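Local coordinates for surface-associated protein CshB (Streptococcus gordonii, PDB 6YZG), which acts as a streptococcal cell-surface adhesin that probably binds fibronectin, here represented by its non-repetitive domain 2, at the interface of chains A and B. Coordinates in Å, arbitrary orientation; residue numbers count along the deposited sequence, not the author numbering. Chains: chain A/B, Surface-associated protein CshB.

The interface of chains A and B. Residues chain A 73, 76, 78, 116-119, 152, 198; chain B 193, 195, 252-255.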
ATOM      1  N   LEU A  73      12.985 -14.284   9.121  1.00 10.23           N
ATOM      2  CA  LEU A  73      12.228 -15.408   8.535  1.00 11.17           C
ATOM      3  C   LEU A  73      13.227 -16.480   8.067  1.00 11.20           C
ATOM      4  O   LEU A  73      14.235 -16.116   7.466  1.00 11.89           O
ATOM      5  CB  LEU A  73      11.367 -14.915   7.420  1.00 10.67           C
ATOM      6  CG  LEU A  73      10.289 -13.910   7.793  1.00 10.61           C
ATOM      7  CD1 LEU A  73       9.657 -13.265   6.546  1.00 11.08           C
ATOM      8  CD2 LEU A  73       9.236 -14.565   8.652  1.00 11.43           C
ATOM      9  N   ALA A  76      14.283 -16.342   4.489  1.00 13.69           N
ATOM     10  CA  ALA A  76      15.099 -15.207   4.012  1.00 15.27           C
ATOM     11  C   ALA A  76      16.544 -15.645   3.827  1.00 14.73           C
ATOM     12  O   ALA A  76      17.071 -16.369   4.630  1.00 14.07           O
ATOM     13  CB  ALA A  76      14.999 -14.041   4.982  1.00 16.50           C
ATOM     14  N   TYR A  78      19.060 -13.898   4.620  1.00 16.11           N
ATOM     15  CA  TYR A  78      19.775 -13.372   5.796  1.00 14.17           C
ATOM     16  C   TYR A  78      19.905 -14.422   6.866  1.00 14.39           C
ATOM     17  O   TYR A  78      20.849 -14.399   7.664  1.00 15.32           O
ATOM     18  CB  TYR A  78      18.986 -12.241   6.464  1.00 14.31           C
ATOM     19  CG  TYR A  78      18.839 -10.967   5.709  1.00 15.43           C
ATOM     20  CD1 TYR A  78      19.942 -10.337   5.152  1.00 18.56           C
ATOM     21  CD2 TYR A  78      17.622 -10.341   5.586  1.00 18.66           C
ATOM     22  CE1 TYR A  78      19.826  -9.124   4.505  1.00 19.12           C
ATOM     23  CE2 TYR A  78      17.492  -9.114   4.978  1.00 19.67           C
ATOM     24  CZ  TYR A  78      18.582  -8.553   4.331  1.00 20.39           C
ATOM     25  OH  TYR A  78      18.435  -7.346   3.741  1.00 23.63           O
ATOM     26  N   MET A 116      15.806  -4.392  10.025  1.00 14.98           N
ATOM     27  CA  MET A 116      16.099  -5.125   8.782  1.00 14.06           C
ATOM     28  C   MET A 116      14.783  -5.674   8.275  1.00 13.55           C
ATOM     29  O   MET A 116      13.884  -5.984   9.051  1.00 13.77           O
ATOM     30  CB  MET A 116      17.098  -6.230   9.004  1.00 15.91           C
ATOM     31  CG  MET A 116      18.418  -5.669   9.502  1.00 20.68           C
ATOM     32  SD  MET A 116      19.498  -5.283   8.179  1.00 37.83           S
ATOM     33  CE  MET A 116      19.849  -6.907   7.456  1.00 25.24           C
ATOM     34  N   ASN A 117      14.693  -5.894   6.981  1.00 14.00           N
ATOM     35  CA  ASN A 117      13.529  -6.548   6.377  1.00 13.22           C
ATOM     36  C   ASN A 117      13.534  -8.068   6.654  1.00 11.71           C
ATOM     37  O   ASN A 117      14.558  -8.686   6.871  1.00 12.61           O
ATOM     38  CB  ASN A 117      13.526  -6.287   4.889  1.00 13.83           C
ATOM     39  CG  ASN A 117      13.508  -4.792   4.645  1.00 17.53           C
ATOM     40  OD1 ASN A 117      12.564  -4.136   5.081  1.00 21.69           O
ATOM     41  ND2 ASN A 117      14.527  -4.290   3.942  1.00 22.55           N
ATOM     42  N   SER A 118      12.341  -8.632   6.581  1.00 10.83           N
ATOM     43  CA  SER A 118      12.146 -10.092   6.484  1.00  9.94           C
ATOM     44  C   SER A 118      12.381 -10.792   7.813  1.00 10.80           C
ATOM     45  O   SER A 118      13.256 -11.646   7.960  1.00 10.03           O
ATOM     46  CB  SER A 118      12.982 -10.723   5.392  1.00 10.74           C
ATOM     47  OG  SER A 118      12.761 -10.004   4.181  1.00 12.89           O
ATOM     48  N   THR A 119      11.547 -10.453   8.806  1.00  9.52           N
ATOM     49  CA  THR A 119      11.736 -10.870  10.211  1.00  8.89           C
ATOM     50  C   THR A 119      10.459 -11.364  10.856  1.00  9.09           C
ATOM     51  O   THR A 119       9.373 -11.178  10.355  1.00  9.72           O
ATOM     52  CB  THR A 119      12.342  -9.745  11.053  1.00 10.14           C
ATOM     53  OG1 THR A 119      11.360  -8.719  11.164  1.00 11.40           O
ATOM     54  CG2 THR A 119      13.637  -9.217  10.479  1.00 10.62           C
ATOM     55  N   GLU A 152       1.719  -9.130   5.792  1.00 12.25           N
ATOM     56  CA  GLU A 152       2.528  -8.364   6.783  1.00 11.72           C
ATOM     57  C   GLU A 152       1.693  -8.294   8.061  1.00 12.25           C
ATOM     58  O   GLU A 152       0.573  -7.810   8.007  1.00 13.53           O
ATOM     59  CB  GLU A 152       2.941  -6.965   6.315  1.00 14.56           C
ATOM     60  CG  GLU A 152       3.793  -7.006   5.047  1.00 15.38           C
ATOM     61  CD  GLU A 152       4.168  -5.644   4.485  1.00 18.78           C
ATOM     62  OE1 GLU A 152       3.251  -4.822   4.319  1.00 20.45           O
ATOM     63  OE2 GLU A 152       5.350  -5.400   4.244  1.00 24.81           O
ATOM     64  N   LEU A 198       7.233 -14.546   0.515  1.00 14.61           N
ATOM     65  CA  LEU A 198       8.402 -14.990   1.282  1.00 13.97           C
ATOM     66  C   LEU A 198       8.001 -15.554   2.664  1.00 13.57           C
ATOM     67  O   LEU A 198       8.527 -16.574   3.169  1.00 13.55           O
ATOM     68  CB  LEU A 198       9.376 -13.825   1.449  1.00 16.20           C
ATOM     69  CG  LEU A 198      10.587 -14.116   2.308  1.00 16.44           C
ATOM     70  CD1 LEU A 198      11.529 -15.051   1.570  1.00 19.74           C
ATOM     71  CD2 LEU A 198      11.269 -12.805   2.694  1.00 17.69           C
TER
ATOM     72  N   LYS B 193      15.289  -2.994  -1.043  1.00 28.18           N
ATOM     73  CA  LYS B 193      14.360  -3.415   0.047  1.00 28.88           C
ATOM     74  C   LYS B 193      13.769  -4.803  -0.232  1.00 27.29           C
ATOM     75  O   LYS B 193      13.794  -5.660   0.712  1.00 26.44           O
ATOM     76  CB  LYS B 193      13.237  -2.400   0.260  1.00 29.17           C
ATOM     77  CG  LYS B 193      12.122  -2.847   1.193  0.20 25.65           C
ATOM     78  CD  LYS B 193      10.962  -1.881   1.211  0.10 25.10           C
ATOM     79  CE  LYS B 193       9.807  -2.384   2.044  0.10 24.71           C
ATOM     80  NZ  LYS B 193      10.166  -2.388   3.476  0.10 24.20           N
ATOM     81  N   ARG B 195      14.968  -6.920  -2.408  1.00 27.00           N
ATOM     82  CA  ARG B 195      16.003  -7.860  -2.914  1.00 28.03           C
ATOM     83  C   ARG B 195      15.688  -8.312  -4.354  1.00 26.74           C
ATOM     84  O   ARG B 195      15.783  -9.464  -4.672  1.00 27.86           O
ATOM     85  CB  ARG B 195      16.352  -8.914  -1.854  1.00 28.23           C
ATOM     86  CG  ARG B 195      16.700  -8.308  -0.497  1.00 29.44           C
ATOM     87  CD  ARG B 195      17.139  -9.317   0.544  1.00 28.37           C
ATOM     88  NE  ARG B 195      16.117 -10.299   0.841  1.00 29.00           N
ATOM     89  CZ  ARG B 195      15.148 -10.166   1.749  1.00 32.61           C
ATOM     90  NH1 ARG B 195      14.280 -11.134   1.905  1.00 43.77           N
ATOM     91  NH2 ARG B 195      15.029  -9.082   2.473  1.00 28.76           N
ATOM     92  N   SER B 252       6.986 -10.009   8.902  1.00  9.44           N
ATOM     93  CA  SER B 252       6.831  -9.221   7.668  1.00 10.66           C
ATOM     94  C   SER B 252       8.006  -9.491   6.745  1.00 10.47           C
ATOM     95  O   SER B 252       9.179  -9.499   7.203  1.00 10.80           O
ATOM     96  CB  SER B 252       6.754  -7.764   8.038  1.00 11.91           C
ATOM     97  OG  SER B 252       6.592  -6.976   6.866  1.00 14.29           O
ATOM     98  N   SER B 253       7.739  -9.544   5.440  1.00 11.60           N
ATOM     99  CA  SER B 253       8.852  -9.515   4.442  1.00 12.94           C
ATOM    100  C   SER B 253       9.494  -8.159   4.397  1.00 13.69           C
ATOM    101  O   SER B 253      10.679  -8.110   3.975  1.00 15.76           O
ATOM    102  CB  SER B 253       8.440  -9.947   3.076  1.00 14.14           C
ATOM    103  OG  SER B 253       7.464  -9.086   2.579  1.00 18.00           O
ATOM    104  N   GLY B 254       8.785  -7.133   4.841  1.00 13.06           N
ATOM    105  CA  GLY B 254       9.251  -5.754   4.967  1.00 14.70           C
ATOM    106  C   GLY B 254       9.594  -5.476   6.431  1.00 10.76           C
ATOM    107  O   GLY B 254      10.227  -6.312   7.049  1.00 12.44           O
ATOM    108  N   GLN B 255       9.120  -4.316   6.842  1.00 12.70           N
ATOM    109  CA  GLN B 255       9.249  -3.852   8.239  1.00 13.47           C
ATOM    110  C   GLN B 255       7.944  -3.262   8.713  1.00 14.35           C
ATOM    111  O   GLN B 255       7.227  -2.565   7.970  1.00 13.58           O
ATOM    112  CB  GLN B 255      10.326  -2.783   8.400  1.00 13.82           C
ATOM    113  CG  GLN B 255      11.722  -3.330   8.267  1.00 15.42           C
ATOM    114  CD  GLN B 255      12.746  -2.275   8.582  1.00 19.79           C
ATOM    115  OE1 GLN B 255      13.676  -2.101   7.796  1.00 25.73           O
ATOM    116  NE2 GLN B 255      12.629  -1.661   9.744  1.00 16.52           N
TER
HETATM  117  O   HOH W   1      11.329  -6.607   9.492  1.00 14.09           O
HETATM  118  O   HOH W   2       5.527  -2.838   5.705  1.00 24.35           O
HETATM  119  O   HOH W   3      15.986  -6.452   2.279  1.00 28.52           O
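Two copies of the CshA-type non-repetitive domain 2 meet here in an antiparallel beta bridge, part of a two-fold symmetric interface of the deposited assembly; the structure alone does not show that it forms on the cell. A:Thr119, opening strand 119-131, pairs through its backbone with B:Ser252, the last residue of strand 245-252: A:Thr119 N donates to B:Ser252 O (3.0 Å), and B:Ser252 N answers to A:Thr119 O nearly along the C=O axis. One residue earlier, A:Ser118 N reaches a lone pair of B:Gly254 O at 3.2 Å.

B:Arg195 is the side chain to follow. CB and CG lead away from its backbone, CG anti to the carbonyl carbon; CD then passes the phenol end of A:Tyr78, and a bend at chi3 (-61°) turns the head toward A:Ser118. CZ lies opposite the serine hydroxyl, which NH1 and NH2 grip end-on, both to A:Ser118 OG at 3.0 Å and in the guanidinium plane. NH1 also brushes A:Leu198 CD2 at that edge, while NH2 binds water 3, shared with A:Tyr78 OH, A:Asn117 ND2 and B:Lys193 O. An edge of the tyrosine ring (CD2 and CE2) leans toward the rim of one guanidinium face, the two planes 60° apart; CE2 lies 3.5 Å from B:Arg195 NH2. Doubly held as acceptor, A:Ser118 OG donates its own hydrogen to a lone pair of B:Ser253 O (2.8 Å); the nearby guanidinium probably polarises this hydroxyl.

A:Asn117 crosses B:Gln255 and B:Lys193 at about a right angle; its OD1 meets B:Gln255 CG at 3.4 Å and takes a weak bond from B:Lys193 NZ.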